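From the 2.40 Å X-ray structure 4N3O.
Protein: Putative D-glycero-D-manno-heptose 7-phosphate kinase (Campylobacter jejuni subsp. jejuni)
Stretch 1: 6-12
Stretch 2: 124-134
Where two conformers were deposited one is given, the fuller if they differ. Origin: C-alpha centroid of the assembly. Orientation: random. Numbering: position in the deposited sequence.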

# COMPACT_ATOMS: atom_id res chain seq x y z
N THR A 6 -7.97 -14.75 -19.81
CA THR A 6 -7.10 -13.64 -19.43
C THR A 6 -6.37 -13.99 -18.15
O THR A 6 -6.97 -14.48 -17.20
N ILE A 7 -5.07 -13.73 -18.13
CA ILE A 7 -4.26 -14.00 -16.95
C ILE A 7 -3.68 -12.68 -16.52
O ILE A 7 -3.29 -11.89 -17.37
N ARG A 8 -3.65 -12.43 -15.22
CA ARG A 8 -3.03 -11.23 -14.74
C ARG A 8 -2.06 -11.63 -13.67
O ARG A 8 -2.28 -12.63 -12.99
N THR A 9 -0.99 -10.86 -13.54
CA THR A 9 -0.04 -11.07 -12.45
C THR A 9 0.34 -9.70 -11.87
O THR A 9 0.32 -8.66 -12.57
N GLN A 10 0.70 -9.73 -10.60
CA GLN A 10 1.10 -8.54 -9.86
C GLN A 10 2.33 -8.96 -9.05
O GLN A 10 2.29 -9.95 -8.31
N THR A 11 3.42 -8.22 -9.22
CA THR A 11 4.69 -8.57 -8.63
C THR A 11 5.25 -7.36 -7.93
O THR A 11 5.36 -6.30 -8.51
N PRO A 12 5.64 -7.51 -6.66
CA PRO A 12 6.12 -6.35 -5.95
C PRO A 12 7.56 -6.00 -6.19
O PRO A 12 8.38 -6.86 -6.50
N VAL A 124 10.01 -11.73 -13.67
CA VAL A 124 9.23 -12.65 -12.83
C VAL A 124 7.72 -12.55 -13.10
O VAL A 124 7.06 -13.56 -13.26
N GLY A 125 7.19 -11.35 -13.18
CA GLY A 125 5.77 -11.20 -13.44
C GLY A 125 5.33 -11.80 -14.77
O GLY A 125 4.29 -12.42 -14.86
N VAL A 126 6.16 -11.64 -15.80
CA VAL A 126 5.84 -12.15 -17.13
C VAL A 126 5.93 -13.68 -17.18
O VAL A 126 5.01 -14.38 -17.65
N ILE A 127 7.04 -14.21 -16.67
CA ILE A 127 7.23 -15.65 -16.62
C ILE A 127 6.04 -16.27 -15.91
O ILE A 127 5.50 -17.26 -16.37
N LYS A 128 5.64 -15.67 -14.79
CA LYS A 128 4.50 -16.18 -14.00
C LYS A 128 3.20 -16.16 -14.78
O LYS A 128 2.35 -17.01 -14.61
N ALA A 129 3.05 -15.17 -15.65
CA ALA A 129 1.87 -15.08 -16.47
C ALA A 129 1.80 -16.28 -17.43
O ALA A 129 0.76 -16.91 -17.58
N PHE A 130 2.93 -16.61 -18.06
CA PHE A 130 3.00 -17.75 -18.97
C PHE A 130 2.80 -19.07 -18.24
O PHE A 130 2.12 -19.96 -18.73
N ALA A 131 3.41 -19.20 -17.07
CA ALA A 131 3.30 -20.42 -16.27
C ALA A 131 1.85 -20.73 -15.87
O ALA A 131 1.41 -21.88 -15.96
N GLU A 132 1.13 -19.70 -15.45
CA GLU A 132 -0.26 -19.79 -15.04
C GLU A 132 -1.17 -20.12 -16.22
O GLU A 132 -2.09 -20.94 -16.12
N TRP A 133 -0.90 -19.45 -17.33
CA TRP A 133 -1.68 -19.60 -18.53
C TRP A 133 -1.50 -20.99 -19.16
O TRP A 133 -2.48 -21.64 -19.55
N LEU A 134 -0.26 -21.44 -19.23
CA LEU A 134 0.08 -22.71 -19.86
C LEU A 134 0.16 -23.88 -18.89
O LEU A 134 0.48 -24.98 -19.31

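Strand residues 6-12 run roughly antiparallel to helix residues 124-134, their N-to-C directions 146° apart, so I7 sits beside E132 and W133 and T11 beside G125. The axes approach to 7.9 Å, and the contact buries 353 Å² counted over both sides. Alternation along the strand decides which residues take part: I7, T9 and T11 direct their CA-to-CB bonds toward the helix, whereas T6, R8 and Q10 direct theirs away and make no contact with it. The guanidinium of R8, on the far side, is hydrogen-bonded elsewhere in the structure.

I7 covers the most surface, 89 Å². Its chi1 and chi2 are both m (-65° and -74°), and the branched side chain reaches three helix residues. CD1 of I7 meets the aliphatic part of E132, 3.5 Å from CG of E132; CG1 of I7 lies 3.7 Å from CB of W133; and CG2 of I7 stands 3.7 Å from the backbone O of A129 and 4.3 Å from CB of A129. E132 points toward the strand with chi1 t and chi2 p, offering its methylene carbon to the isoleucine while OE2 finds a hydrogen-bonding partner elsewhere in the structure. W133 starts sideways and, with chi1 t (173°), carries the end of its side chain away, so its closest contact with I7 is made through CB. A129, whose CB is also set sideways, is touched by both I7 and T9.

T9, with 63 Å², joins the apolar and polar parts of the interface. In the p rotamer (chi1 72°), OG1 of T9 donates a hydrogen bond to the backbone O of G125, 2.9 Å away; this is the only hydrogen bond between the stretches. The same carbonyl also accepts the helical bond from the A129 backbone, with 3.1 Å between A129 N and G125 O, so the threonine adds a second donor to an oxygen already used within the helix. The methyl of T9 packs on the helix as well: CG2 of T9 is 3.6 Å from CA of A129 and 3.8 Å from CB of A129, and 4.0 Å from CG of K128. K128 begins toward the strand with chi1 t and chi2 p, but its end leads away, leaving the aliphatic start of the chain as its part in the contact.

T11 and G125 form the closest backbone register, their CA atoms 5.6 Å apart. T11 is in the m rotamer (chi1 -49°), and OG1 of T11 comes within 3.2 Å of CA of G125. Glycine makes this approach possible: a CB modelled in ideal geometry on G125 would point toward the strand and clash with OG1 of T11 at 2.8 Å. Beside it, CG2 of T11 touches CG1 of V124 at 4.1 Å, the valine being set sideways with chi1 t. V126, I127 and F130 point away from the strand.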

# COMPACT_ATOMS: atom_id res chain seq x y z
CB THR A 6 -7.91 -12.36 -19.17
OG1 THR A 6 -8.70 -12.07 -20.31
CG2 THR A 6 -7.00 -11.20 -18.88
CB ILE A 7 -3.08 -14.94 -17.27
CG1 ILE A 7 -3.58 -16.33 -17.70
CG2 ILE A 7 -2.10 -15.05 -16.10
CD1 ILE A 7 -4.12 -17.19 -16.57
CB ARG A 8 -4.05 -10.25 -14.13
CG ARG A 8 -5.21 -9.82 -15.04
CD ARG A 8 -5.79 -8.49 -14.58
NE ARG A 8 -7.18 -8.34 -14.99
CZ ARG A 8 -7.57 -7.98 -16.21
NH1 ARG A 8 -8.86 -7.91 -16.46
NH2 ARG A 8 -6.69 -7.72 -17.18
CB THR A 9 1.24 -11.86 -12.85
OG1 THR A 9 2.09 -11.06 -13.66
CG2 THR A 9 0.89 -13.13 -13.59
CB GLN A 10 -0.06 -8.10 -8.99
CG GLN A 10 0.22 -6.87 -8.17
CD GLN A 10 -1.00 -6.38 -7.39
OE1 GLN A 10 -2.12 -6.91 -7.51
NE2 GLN A 10 -0.79 -5.34 -6.60
CB THR A 11 5.66 -8.98 -9.77
OG1 THR A 11 5.02 -9.94 -10.63
CG2 THR A 11 6.97 -9.56 -9.20
CB PRO A 12 5.94 -6.77 -4.49
CG PRO A 12 6.14 -8.23 -4.50
CD PRO A 12 5.62 -8.72 -5.82
CB VAL A 124 9.55 -12.44 -11.33
CG1 VAL A 124 8.52 -13.11 -10.44
CG2 VAL A 124 10.95 -12.97 -11.03
CB VAL A 126 6.76 -11.49 -18.15
CG1 VAL A 126 6.55 -12.08 -19.52
CG2 VAL A 126 6.54 -9.99 -18.15
CB ILE A 127 8.54 -16.01 -15.88
CG1 ILE A 127 9.75 -15.65 -16.76
CG2 ILE A 127 8.58 -17.50 -15.59
CD1 ILE A 127 11.09 -15.69 -16.05
CB LYS A 128 4.35 -15.35 -12.73
CG LYS A 128 3.25 -15.81 -11.80
CD LYS A 128 3.48 -17.19 -11.20
CE LYS A 128 2.31 -17.55 -10.32
NZ LYS A 128 2.45 -18.89 -9.73
CB ALA A 129 1.88 -13.78 -17.25
CB PHE A 130 4.35 -17.78 -19.71
CG PHE A 130 4.45 -16.80 -20.84
CD1 PHE A 130 3.77 -17.03 -22.02
CD2 PHE A 130 5.23 -15.67 -20.73
CE1 PHE A 130 3.84 -16.14 -23.07
CE2 PHE A 130 5.32 -14.78 -21.78
CZ PHE A 130 4.62 -15.01 -22.95
CB ALA A 131 4.18 -20.30 -15.03
CB GLU A 132 -0.69 -18.44 -14.47
CG GLU A 132 -2.13 -18.35 -13.97
CD GLU A 132 -2.32 -19.02 -12.63
OE1 GLU A 132 -1.64 -20.03 -12.36
OE2 GLU A 132 -3.16 -18.52 -11.85
CB TRP A 133 -1.27 -18.53 -19.55
CG TRP A 133 -1.92 -18.72 -20.87
CD1 TRP A 133 -3.20 -19.12 -21.10
CD2 TRP A 133 -1.35 -18.45 -22.16
NE1 TRP A 133 -3.45 -19.16 -22.45
CE2 TRP A 133 -2.34 -18.74 -23.12
CE3 TRP A 133 -0.10 -18.00 -22.59
CZ2 TRP A 133 -2.11 -18.60 -24.50
CZ3 TRP A 133 0.12 -17.85 -23.95
CH2 TRP A 133 -0.89 -18.16 -24.89
CB LEU A 134 1.39 -22.54 -20.61
CG LEU A 134 1.36 -21.41 -21.64
CD1 LEU A 134 2.75 -21.00 -22.07
CD2 LEU A 134 0.50 -21.82 -22.84